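Putative thiosugar synthase (Amycolatopsis orientalis, PDB 4N6F) probably makes a 2-thiosugar phosphate, using sulphur from a carrier protein, in a TIM barrel related to the thiazole synthase ThiG. Local coordinates at residues V55-R60 and D102-E107; G82-A87 and R95-L100; P145-A150 and E185-P190; A178-L183 and V191-G196. All coordinates share one frame; numbering follows the deposited sequence.

Interaction 1 of 4, residues V55-R60 and D102-E107. With CA (calcium ion), chain C.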
loop_
_atom_site.group_PDB
_atom_site.type_symbol
_atom_site.label_atom_id
_atom_site.label_comp_id
_atom_site.label_asym_id
_atom_site.label_seq_id
_atom_site.Cartn_x
_atom_site.Cartn_y
_atom_site.Cartn_z
ATOM N N VAL A 55 1.513 29.752 13.561
ATOM C CA VAL A 55 0.757 30.983 13.681
ATOM C C VAL A 55 1.432 31.852 14.725
ATOM O O VAL A 55 1.851 31.378 15.786
ATOM C CB VAL A 55 -0.734 30.777 14.031
ATOM C CG1 VAL A 55 -0.913 30.195 15.424
ATOM C CG2 VAL A 55 -1.480 32.102 13.930
ATOM N N ASP A 56 1.564 33.125 14.381
ATOM C CA ASP A 56 2.196 34.096 15.232
ATOM C C ASP A 56 1.218 35.271 15.286
ATOM O O ASP A 56 1.041 35.969 14.277
ATOM C CB ASP A 56 3.542 34.481 14.621
ATOM C CG ASP A 56 4.271 35.522 15.430
ATOM O OD1 ASP A 56 3.634 36.134 16.302
ATOM O OD2 ASP A 56 5.478 35.728 15.202
ATOM N N PRO A 57 0.557 35.473 16.444
ATOM C CA PRO A 57 -0.637 36.332 16.510
ATOM C C PRO A 57 -0.402 37.832 16.307
ATOM O O PRO A 57 -1.362 38.556 16.040
ATOM C CB PRO A 57 -1.203 36.051 17.911
ATOM C CG PRO A 57 -0.039 35.573 18.714
ATOM C CD PRO A 57 0.909 34.902 17.759
ATOM N N ASP A 58 0.842 38.295 16.419
ATOM C CA ASP A 58 1.173 39.684 16.081
ATOM C C ASP A 58 2.057 39.777 14.834
ATOM O O ASP A 58 2.681 40.808 14.586
ATOM C CB ASP A 58 1.805 40.423 17.280
ATOM C CG ASP A 58 3.201 39.926 17.628
ATOM O OD1 ASP A 58 3.664 38.911 17.058
ATOM O OD2 ASP A 58 3.842 40.565 18.487
ATOM N N ASN A 59 2.113 38.694 14.062
ATOM C CA ASN A 59 2.732 38.712 12.749
ATOM C C ASN A 59 1.619 38.827 11.717
ATOM O O ASN A 59 0.692 38.008 11.700
ATOM C CB ASN A 59 3.561 37.458 12.515
ATOM C CG ASN A 59 4.262 37.462 11.169
ATOM O OD1 ASN A 59 3.819 36.807 10.229
ATOM N ND2 ASN A 59 5.358 38.196 11.070
ATOM N N ARG A 60 1.700 39.854 10.873
ATOM C CA ARG A 60 0.623 40.163 9.933
ATOM C C ARG A 60 0.450 39.048 8.911
ATOM O O ARG A 60 -0.653 38.576 8.692
ATOM C CB ARG A 60 0.903 41.488 9.211
ATOM C CG ARG A 60 -0.197 41.933 8.258
ATOM C CD ARG A 60 -0.049 43.406 7.881
ATOM N NE ARG A 60 -1.156 43.861 7.040
ATOM C CZ ARG A 60 -1.260 43.635 5.726
ATOM N NH1 ARG A 60 -0.321 42.952 5.066
ATOM N NH2 ARG A 60 -2.320 44.090 5.061
ATOM N N ASP A 102 3.987 30.219 25.364
ATOM C CA ASP A 102 3.623 31.486 26.012
ATOM C C ASP A 102 2.689 32.340 25.148
ATOM O O ASP A 102 1.731 32.911 25.656
ATOM C CB ASP A 102 4.883 32.286 26.370
ATOM C CG ASP A 102 5.796 31.546 27.342
ATOM O OD1 ASP A 102 5.301 30.694 28.115
ATOM O OD2 ASP A 102 7.015 31.817 27.332
ATOM N N SER A 103 2.963 32.412 23.849
ATOM C CA SER A 103 2.172 33.238 22.935
ATOM C C SER A 103 0.833 32.604 22.544
ATOM O O SER A 103 -0.167 33.307 22.418
ATOM C CB SER A 103 2.980 33.576 21.672
ATOM O OG SER A 103 3.165 32.436 20.848
ATOM N N LEU A 104 0.809 31.282 22.355
ATOM C CA LEU A 104 -0.400 30.593 21.882
ATOM C C LEU A 104 -1.061 29.652 22.881
ATOM O O LEU A 104 -2.172 29.186 22.629
ATOM C CB LEU A 104 -0.083 29.776 20.631
ATOM C CG LEU A 104 0.372 30.514 19.380
ATOM C CD1 LEU A 104 0.573 29.498 18.263
ATOM C CD2 LEU A 104 -0.642 31.577 18.981
ATOM N N GLY A 105 -0.382 29.330 23.979
ATOM C CA GLY A 105 -0.885 28.306 24.899
ATOM C C GLY A 105 -0.930 26.910 24.286
ATOM O O GLY A 105 -1.737 26.081 24.692
ATOM N N ILE A 106 -0.073 26.661 23.299
ATOM C CA ILE A 106 0.058 25.334 22.692
ATOM C C ILE A 106 1.225 24.607 23.355
ATOM O O ILE A 106 2.346 25.116 23.385
ATOM C CB ILE A 106 0.279 25.430 21.173
ATOM C CG1 ILE A 106 -1.041 25.800 20.489
ATOM C CG2 ILE A 106 0.797 24.114 20.606
ATOM C CD1 ILE A 106 -0.885 26.226 19.045
ATOM N N GLU A 107 0.950 23.416 23.878
ATOM C CA GLU A 107 1.945 22.625 24.610
ATOM C C GLU A 107 2.407 21.369 23.861
ATOM O O GLU A 107 3.318 20.691 24.313
ATOM C CB GLU A 107 1.406 22.257 26.005
ATOM C CG GLU A 107 1.652 23.348 27.054
ATOM C CD GLU A 107 0.761 23.238 28.288
ATOM O OE1 GLU A 107 -0.475 23.087 28.141
ATOM O OE2 GLU A 107 1.296 23.326 29.416
HETATM CA CA CA C . 5.641 37.702 16.854
HETATM O O HOH W 1 6.428 39.425 18.455
HETATM O O HOH W 2 5.696 36.257 18.786
#
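Leu104, in the last turn of helix 90-104, presses its isobutyl end against Val55 and Pro57 of the loop that follows strand 50-52. From CB, the chain rises to CG, which stands anti to the carbonyl carbon (chi1 -63°) and lies 4.0 Å from Val55 O. The branches then divide. Leu104 CD1 meets Val55 CG1 at 3.3 Å, tighter than usual for two methyls, while Leu104 CD2 lies 3.9 Å from Pro57 CD, a carbon of the proline ring. A branched leucine suits this place because its two methyls can serve two neighbours at once. With an alanine here, Val55 and Pro57 would probably lose the methyls packed on them from the helix end, and the loop would be less firmly held there. Pro57 itself sits in a type I turn from Asp56 to Asn59, which brings two carboxylates to one calcium ion: Asp56 OD1 and OD2 each bind the calcium ion at 2.6 Å, and Asp58 OD1 binds it at 2.3 Å, with two waters alongside. No hydrogen bond joins the two segments, and the contact rests on carbon packing, while the calcium ion draws together the two aspartates within the loop itself.

Interaction 2 of 4, residues G82-A87 and R95-L100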
loop_
_atom_site.group_PDB
_atom_site.type_symbol
_atom_site.label_atom_id
_atom_site.label_comp_id
_atom_site.label_asym_id
_atom_site.label_seq_id
_atom_site.Cartn_x
_atom_site.Cartn_y
_atom_site.Cartn_z
ATOM N N GLY A 82 2.561 22.845 17.488
ATOM C CA GLY A 82 3.624 23.719 17.027
ATOM C C GLY A 82 4.771 22.945 16.435
ATOM O O GLY A 82 4.799 21.708 16.466
ATOM N N THR A 83 5.732 23.683 15.905
ATOM C CA THR A 83 6.903 23.091 15.291
ATOM C C THR A 83 8.162 23.930 15.551
ATOM O O THR A 83 8.076 25.147 15.755
ATOM C CB THR A 83 6.697 22.904 13.775
ATOM O OG1 THR A 83 7.901 22.404 13.194
ATOM C CG2 THR A 83 6.327 24.223 13.103
ATOM N N THR A 84 9.316 23.260 15.558
ATOM C CA THR A 84 10.618 23.925 15.622
ATOM C C THR A 84 11.432 23.694 14.342
ATOM O O THR A 84 12.637 23.961 14.317
ATOM C CB THR A 84 11.469 23.405 16.800
ATOM O OG1 THR A 84 11.840 22.046 16.552
ATOM C CG2 THR A 84 10.722 23.497 18.120
ATOM N N SER A 85 10.789 23.210 13.276
ATOM C CA SER A 85 11.520 22.835 12.052
ATOM C C SER A 85 12.169 24.016 11.306
ATOM O O SER A 85 13.045 23.806 10.470
ATOM C CB SER A 85 10.625 22.039 11.095
ATOM O OG SER A 85 9.608 22.848 10.542
ATOM N N PHE A 86 11.742 25.241 11.598
ATOM C CA PHE A 86 12.358 26.425 10.993
ATOM C C PHE A 86 13.630 26.844 11.712
ATOM O O PHE A 86 14.479 27.511 11.127
ATOM C CB PHE A 86 11.360 27.580 10.929
ATOM C CG PHE A 86 10.333 27.407 9.857
ATOM C CD1 PHE A 86 10.642 27.699 8.535
ATOM C CD2 PHE A 86 9.071 26.914 10.156
ATOM C CE1 PHE A 86 9.702 27.523 7.530
ATOM C CE2 PHE A 86 8.130 26.733 9.156
ATOM C CZ PHE A 86 8.445 27.039 7.842
ATOM N N ALA A 87 13.760 26.448 12.974
ATOM C CA ALA A 87 14.970 26.714 13.754
ATOM C C ALA A 87 16.114 25.806 13.295
ATOM O O ALA A 87 15.894 24.635 12.987
ATOM C CB ALA A 87 14.693 26.512 15.235
ATOM N N ARG A 95 13.975 28.004 22.104
ATOM C CA ARG A 95 13.328 29.312 22.175
ATOM C C ARG A 95 12.020 29.347 21.401
ATOM O O ARG A 95 11.055 29.917 21.881
ATOM C CB ARG A 95 14.270 30.417 21.701
ATOM C CG ARG A 95 15.423 30.666 22.660
ATOM C CD ARG A 95 16.425 31.638 22.062
ATOM N NE ARG A 95 15.809 32.955 21.924
ATOM C CZ ARG A 95 15.734 33.863 22.895
ATOM N NH1 ARG A 95 15.129 35.022 22.663
ATOM N NH2 ARG A 95 16.269 33.629 24.088
ATOM N N SER A 96 11.975 28.727 20.226
ATOM C CA SER A 96 10.722 28.653 19.466
ATOM C C SER A 96 9.627 28.008 20.299
ATOM O O SER A 96 8.500 28.504 20.353
ATOM C CB SER A 96 10.905 27.850 18.181
ATOM O OG SER A 96 11.694 28.571 17.256
ATOM N N ALA A 97 9.978 26.903 20.955
ATOM C CA ALA A 97 9.026 26.128 21.744
ATOM C C ALA A 97 8.463 26.911 22.921
ATOM O O ALA A 97 7.265 26.832 23.198
ATOM C CB ALA A 97 9.687 24.850 22.241
ATOM N N ARG A 98 9.326 27.641 23.630
ATOM C CA ARG A 98 8.878 28.464 24.766
ATOM C C ARG A 98 7.956 29.604 24.332
ATOM O O ARG A 98 6.967 29.889 25.007
ATOM C CB ARG A 98 10.057 29.042 25.567
ATOM C CG ARG A 98 10.570 28.150 26.690
ATOM C CD ARG A 98 11.961 27.608 26.405
ATOM N NE ARG A 98 12.500 26.857 27.537
ATOM C CZ ARG A 98 13.791 26.584 27.732
ATOM N NH1 ARG A 98 14.715 27.010 26.878
ATOM N NH2 ARG A 98 14.163 25.884 28.800
ATOM N N ILE A 99 8.283 30.254 23.216
ATOM C CA ILE A 99 7.430 31.324 22.676
ATOM C C ILE A 99 6.082 30.760 22.240
ATOM O O ILE A 99 5.037 31.323 22.561
ATOM C CB ILE A 99 8.107 32.092 21.508
ATOM C CG1 ILE A 99 8.986 33.232 22.052
ATOM C CG2 ILE A 99 7.066 32.694 20.563
ATOM C CD1 ILE A 99 10.319 32.800 22.633
ATOM N N LEU A 100 6.121 29.651 21.507
ATOM C CA LEU A 100 4.913 28.946 21.085
ATOM C C LEU A 100 3.930 28.719 22.237
ATOM O O LEU A 100 2.729 28.950 22.098
ATOM C CB LEU A 100 5.294 27.596 20.480
ATOM C CG LEU A 100 4.150 26.591 20.321
ATOM C CD1 LEU A 100 3.259 27.005 19.157
ATOM C CD2 LEU A 100 4.692 25.183 20.136
#
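Leu100 and Gly82 make the close part of this contact. The leucine's CG is anti to the backbone N (chi1 165°), which carries both methyls over the strand: Leu100 CD2 comes to 3.6 Å from Gly82 CA and CD1 to 3.9 Å from the same atom. Glycine suits the position because a CB on it would point at the helix and collide with Leu100 CD2; without one, the bulky leucine can lie directly on the backbone. Past the end of the strand the packing eases. Thr84 CG2 stands 4.4 Å from Ser96 CB and 4.5 Å from Ala97 CB, and Ala87 CB is 4.2 Å from Ser96 OG, near the solvent side, where Ser96 and Ala87 are only partly covered. The small residues Ser96 and Ala97 let the helix come near the type I turn from Thr84 to Ala87. No hydrogen bond crosses the contact; Ser96 OG bonds to Ser92 O one turn back and Thr84 OG1 to Asp112 N. Pointing away from the helix, Thr83 has its OG1 accept a hydrogen bond from Ser85 N at 3.0 Å, an ST turn, and Ser85 touches the bound fructose 6-phosphate. The contact thus joins strand 79-83 to helix 90-104 within a beta-alpha-beta unit completed by strand 108-111, whose Leu109 is touched by Thr84, Ala97 and Leu100.

Interaction 3 of 4, residues P145-A150 and E185-P190. With CA (calcium ion), chain E.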
loop_
_atom_site.group_PDB
_atom_site.type_symbol
_atom_site.label_atom_id
_atom_site.label_comp_id
_atom_site.label_asym_id
_atom_site.label_seq_id
_atom_site.Cartn_x
_atom_site.Cartn_y
_atom_site.Cartn_z
ATOM N N PRO A 145 16.834 6.344 13.025
ATOM C CA PRO A 145 16.510 5.129 13.762
ATOM C C PRO A 145 17.704 4.654 14.575
ATOM O O PRO A 145 18.657 4.109 14.031
ATOM C CB PRO A 145 16.134 4.124 12.661
ATOM C CG PRO A 145 16.694 4.679 11.393
ATOM C CD PRO A 145 16.699 6.168 11.569
ATOM N N ASP A 146 17.663 4.929 15.867
ATOM C CA ASP A 146 18.693 4.500 16.790
ATOM C C ASP A 146 18.013 4.163 18.103
ATOM O O ASP A 146 17.310 4.984 18.688
ATOM C CB ASP A 146 19.744 5.584 17.013
ATOM C CG ASP A 146 20.788 5.167 18.019
ATOM O OD1 ASP A 146 21.595 4.286 17.684
ATOM O OD2 ASP A 146 20.805 5.702 19.149
ATOM N N LEU A 147 18.267 2.945 18.554
ATOM C CA LEU A 147 17.584 2.342 19.679
ATOM C C LEU A 147 17.866 3.067 20.986
ATOM O O LEU A 147 16.939 3.369 21.745
ATOM C CB LEU A 147 18.011 0.870 19.746
ATOM C CG LEU A 147 17.286 -0.150 20.623
ATOM C CD1 LEU A 147 18.002 -0.237 21.954
ATOM C CD2 LEU A 147 15.800 0.124 20.805
ATOM N N ALA A 148 19.133 3.379 21.243
ATOM C CA ALA A 148 19.489 4.089 22.469
ATOM C C ALA A 148 18.824 5.468 22.523
ATOM O O ALA A 148 18.307 5.880 23.558
ATOM C CB ALA A 148 21.003 4.215 22.603
ATOM N N THR A 149 18.837 6.176 21.401
ATOM C CA THR A 149 18.163 7.467 21.306
ATOM C C THR A 149 16.665 7.312 21.590
ATOM O O THR A 149 16.089 8.067 22.378
ATOM C CB THR A 149 18.352 8.090 19.905
ATOM O OG1 THR A 149 19.752 8.155 19.591
ATOM C CG2 THR A 149 17.750 9.498 19.843
ATOM N N ALA A 150 16.046 6.324 20.951
ATOM C CA ALA A 150 14.615 6.110 21.091
ATOM C C ALA A 150 14.249 5.815 22.546
ATOM O O ALA A 150 13.267 6.350 23.077
ATOM C CB ALA A 150 14.161 4.981 20.178
ATOM N N GLU A 185 9.201 -2.501 17.880
ATOM C CA GLU A 185 9.048 -3.607 18.849
ATOM C C GLU A 185 9.571 -3.246 20.235
ATOM O O GLU A 185 8.990 -3.642 21.231
ATOM C CB GLU A 185 9.780 -4.870 18.377
ATOM C CG GLU A 185 9.177 -5.515 17.137
ATOM C CD GLU A 185 9.989 -6.704 16.621
ATOM O OE1 GLU A 185 11.003 -7.075 17.253
ATOM O OE2 GLU A 185 9.614 -7.267 15.576
ATOM N N GLN A 186 10.663 -2.497 20.294
ATOM C CA GLN A 186 11.342 -2.206 21.566
ATOM C C GLN A 186 10.801 -0.992 22.311
ATOM O O GLN A 186 11.046 -0.830 23.508
ATOM C CB GLN A 186 12.845 -2.008 21.313
ATOM C CG GLN A 186 13.581 -3.298 20.988
ATOM C CD GLN A 186 13.448 -4.345 22.081
ATOM O OE1 GLN A 186 13.189 -5.506 21.798
ATOM N NE2 GLN A 186 13.608 -3.938 23.333
ATOM N N ILE A 187 10.068 -0.140 21.606
ATOM C CA ILE A 187 9.655 1.164 22.129
ATOM C C ILE A 187 8.169 1.141 22.473
ATOM O O ILE A 187 7.375 0.582 21.750
ATOM C CB ILE A 187 9.996 2.266 21.093
ATOM C CG1 ILE A 187 11.516 2.344 20.895
ATOM C CG2 ILE A 187 9.465 3.624 21.503
ATOM C CD1 ILE A 187 12.326 2.581 22.154
ATOM N N GLY A 188 7.809 1.733 23.604
ATOM C CA GLY A 188 6.435 1.722 24.082
ATOM C C GLY A 188 5.585 2.891 23.622
ATOM O O GLY A 188 4.386 2.920 23.879
ATOM N N ILE A 189 6.176 3.867 22.949
ATOM C CA ILE A 189 5.381 4.994 22.459
ATOM C C ILE A 189 5.140 4.833 20.962
ATOM O O ILE A 189 5.932 4.195 20.273
ATOM C CB ILE A 189 6.014 6.353 22.794
ATOM C CG1 ILE A 189 7.463 6.426 22.345
ATOM C CG2 ILE A 189 5.928 6.600 24.298
ATOM C CD1 ILE A 189 8.033 7.825 22.414
ATOM N N PRO A 190 4.041 5.406 20.457
ATOM C CA PRO A 190 3.767 5.289 19.033
ATOM C C PRO A 190 4.891 5.865 18.157
ATOM O O PRO A 190 5.506 6.870 18.521
ATOM C CB PRO A 190 2.484 6.105 18.856
ATOM C CG PRO A 190 1.837 6.092 20.188
ATOM C CD PRO A 190 2.976 6.139 21.157
HETATM CA CA CA E . 3.698 3.729 26.347
HETATM O O HOH W 3 3.287 4.372 28.468
HETATM O O HOH W 4 6.037 4.290 27.245
#
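Two neighbouring helices of the barrel's outer layer meet here, the first turn of helix 147-156 receiving Gln186, the last residue of helix 177-186, and Ile187 just after it. Ile187 supplies the main apolar contact: its CD1 lies 3.6 Å from Ala150 CB, and the methyl of alanine is small enough to let the longer side chain come right up to the helix backbone. Nearer the surface Leu147, with CG anti to the backbone N (chi1 -167°), extends CD2 over the aliphatic start of Gln186, 3.7 Å from its CB. Glutamine suits this exposed position, since its CB and CG give the leucine a carbon surface while its polar end can face solvent. The receiving helix is fixed at its start by Asp146, the N-cap, whose OD2 takes two donors on its anti side: Thr149 N at 3.0 Å and Thr149 OG1 at 2.7 Å. Just past Ile187, Gly188 O binds a calcium ion at 2.7 Å, with two waters also on the metal, and Gly188 N is hydrogen-bonded to Glu154 of the facing helix. Inward, Ala150 rests on Leu161 and Ile143, of strands 161-164 and 138-143, while Thr149 leans on Val126 of helix 122-134.

Interaction 4 of 4, residues A178-L183 and V191-G196. With F6R (fructose -6-phosphate), chain F.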
loop_
_atom_site.group_PDB
_atom_site.type_symbol
_atom_site.label_atom_id
_atom_site.label_comp_id
_atom_site.label_asym_id
_atom_site.label_seq_id
_atom_site.Cartn_x
_atom_site.Cartn_y
_atom_site.Cartn_z
ATOM N N ALA A 178 13.921 -3.182 8.504
ATOM C CA ALA A 178 14.250 -4.047 9.648
ATOM C C ALA A 178 14.601 -3.243 10.893
ATOM O O ALA A 178 14.131 -3.567 11.979
ATOM C CB ALA A 178 15.385 -5.013 9.307
ATOM N N ALA A 179 15.406 -2.196 10.730
ATOM C CA ALA A 179 15.799 -1.343 11.858
ATOM C C ALA A 179 14.612 -0.596 12.492
ATOM O O ALA A 179 14.537 -0.452 13.713
ATOM C CB ALA A 179 16.870 -0.355 11.434
ATOM N N ILE A 180 13.691 -0.123 11.657
ATOM C CA ILE A 180 12.503 0.578 12.142
ATOM C C ILE A 180 11.536 -0.406 12.807
ATOM O O ILE A 180 10.968 -0.096 13.849
ATOM C CB ILE A 180 11.823 1.369 11.004
ATOM C CG1 ILE A 180 12.747 2.519 10.584
ATOM C CG2 ILE A 180 10.450 1.874 11.426
ATOM C CD1 ILE A 180 12.302 3.268 9.351
ATOM N N ARG A 181 11.361 -1.586 12.216
ATOM C CA ARG A 181 10.525 -2.635 12.819
ATOM C C ARG A 181 11.024 -3.017 14.216
ATOM O O ARG A 181 10.246 -3.068 15.163
ATOM C CB ARG A 181 10.486 -3.883 11.938
ATOM C CG ARG A 181 9.498 -4.955 12.397
ATOM C CD ARG A 181 9.680 -6.259 11.617
ATOM N NE ARG A 181 9.560 -6.070 10.161
ATOM C CZ ARG A 181 10.530 -6.270 9.258
ATOM N NH1 ARG A 181 10.278 -6.047 7.973
ATOM N NH2 ARG A 181 11.741 -6.703 9.612
ATOM N N GLU A 182 12.324 -3.279 14.328
ATOM C CA GLU A 182 12.952 -3.579 15.613
ATOM C C GLU A 182 12.747 -2.463 16.624
ATOM O O GLU A 182 12.477 -2.716 17.798
ATOM C CB GLU A 182 14.457 -3.821 15.450
ATOM C CG GLU A 182 15.204 -3.906 16.780
ATOM C CD GLU A 182 16.688 -4.180 16.620
ATOM O OE1 GLU A 182 17.082 -5.366 16.598
ATOM O OE2 GLU A 182 17.456 -3.198 16.534
ATOM N N LEU A 183 12.905 -1.228 16.166
ATOM C CA LEU A 183 12.747 -0.071 17.040
ATOM C C LEU A 183 11.312 0.000 17.558
ATOM O O LEU A 183 11.085 0.216 18.752
ATOM C CB LEU A 183 13.146 1.200 16.295
ATOM C CG LEU A 183 13.082 2.525 17.050
ATOM C CD1 LEU A 183 13.969 3.569 16.386
ATOM C CD2 LEU A 183 11.656 3.043 17.137
ATOM N N VAL A 191 5.136 5.205 17.028
ATOM C CA VAL A 191 6.128 5.616 16.053
ATOM C C VAL A 191 5.438 6.124 14.779
ATOM O O VAL A 191 4.525 5.477 14.240
ATOM C CB VAL A 191 7.103 4.456 15.727
ATOM C CG1 VAL A 191 7.969 4.766 14.515
ATOM C CG2 VAL A 191 7.993 4.167 16.925
ATOM N N VAL A 192 5.864 7.308 14.345
ATOM C CA VAL A 192 5.446 7.927 13.095
ATOM C C VAL A 192 6.630 7.825 12.131
ATOM O O VAL A 192 7.729 8.309 12.433
ATOM C CB VAL A 192 5.082 9.426 13.285
ATOM C CG1 VAL A 192 4.711 10.082 11.960
ATOM C CG2 VAL A 192 3.944 9.606 14.288
ATOM N N VAL A 193 6.422 7.188 10.987
ATOM C CA VAL A 193 7.469 7.109 9.962
ATOM C C VAL A 193 7.446 8.391 9.117
ATOM O O VAL A 193 6.379 8.875 8.726
ATOM C CB VAL A 193 7.325 5.843 9.086
ATOM C CG1 VAL A 193 8.300 5.855 7.918
ATOM C CG2 VAL A 193 7.581 4.608 9.935
ATOM N N GLU A 194 8.630 8.948 8.862
ATOM C CA GLU A 194 8.737 10.272 8.260
ATOM C C GLU A 194 10.070 10.451 7.537
ATOM O O GLU A 194 11.103 9.940 7.974
ATOM C CB GLU A 194 8.574 11.333 9.354
ATOM C CG GLU A 194 8.713 12.788 8.909
ATOM C CD GLU A 194 8.436 13.768 10.038
ATOM O OE1 GLU A 194 8.826 14.956 9.916
ATOM O OE2 GLU A 194 7.839 13.352 11.070
ATOM N N GLY A 195 10.034 11.191 6.431
ATOM C CA GLY A 195 11.234 11.522 5.682
ATOM C C GLY A 195 11.425 10.622 4.480
ATOM O O GLY A 195 11.625 9.411 4.611
ATOM N N GLY A 196 11.366 11.218 3.294
ATOM C CA GLY A 196 11.655 10.491 2.067
ATOM C C GLY A 196 10.510 9.638 1.550
ATOM O O GLY A 196 10.694 8.871 0.612
HETATM C C1 F6R F . 9.002 18.550 10.175
HETATM C C2 F6R F . 8.514 18.685 8.760
HETATM C C3 F6R F . 9.385 18.369 7.569
HETATM C C4 F6R F . 9.464 16.848 7.425
HETATM C C5 F6R F . 9.982 16.439 6.044
HETATM C C6 F6R F . 9.561 15.024 5.698
HETATM O O2 F6R F . 7.344 19.011 8.545
HETATM O O3 F6R F . 10.703 18.925 7.640
HETATM O O4 F6R F . 10.349 16.321 8.426
HETATM O O5 F6R F . 9.498 17.309 5.024
HETATM O O6 F6R F . 10.206 14.651 4.486
HETATM P P F6R F . 9.477 14.656 3.068
HETATM O O1P F6R F . 9.428 16.112 2.713
HETATM O O2P F6R F . 8.119 14.040 3.264
HETATM O O3P F6R F . 10.394 13.777 2.266
#
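Leu183 extends away from its helix with CG trans to the backbone N (chi1 -179°), while Val191 keeps CG2 anti to its carbonyl carbon; these settings bring Leu183 CD2 and Val191 CG2 to 3.8 Å. One helical turn earlier, Ile180 CG2 faces Val193 CG2 at 4.2 Å. Beta-branched valines suit a strand, and alternation along it gives Val191 and Val193 to the helix layer and Glu194 to the barrel interior. There Glu194, fully extended through CG and CD, sends OE1 to the sugar of fructose 6-phosphate and accepts a hydrogen bond from the O4 hydroxyl at a short 2.5 Å, while OE2 forms a salt bridge with Arg162. A leucine in its place would probably leave the sugar's O4 without this acceptor and Arg162 without its charged mate. Past the strand the backbone takes over: Gly196 N donates to phosphate O3P at 2.9 Å, with an angle of 152°. Gly195 and Gly196 both have positive phi, and at Gly195 a side chain would also jam against the preceding carbonyl. The strand and the glycines after it thus divide their chemistry: carbon against the helix, a carboxylate and a backbone N-H toward the bound sugar phosphate.

Interaction 4 is the buried core of the set, interaction 1 lies on the surface, and interactions 2 and 3 are partly covered. Interactions 1 and 2 share helix 90-104 and touch where Ile106 meets Gly82; interactions 3 and 4 share helix 177-186, with Leu183 packing on Pro145 and Ala150. Interactions 2 and 4 are the helix-on-strand contacts of two beta-alpha-beta units on opposite sides of the chain's centre, about 24 Å apart between their centres. No hydrogen bond joins the two segments in any of the four; van der Waals packing does. Their polar work differs with place: calcium ions at the outer loops of interactions 1 and 3, fructose 6-phosphate at the strand ends of 2 and 4.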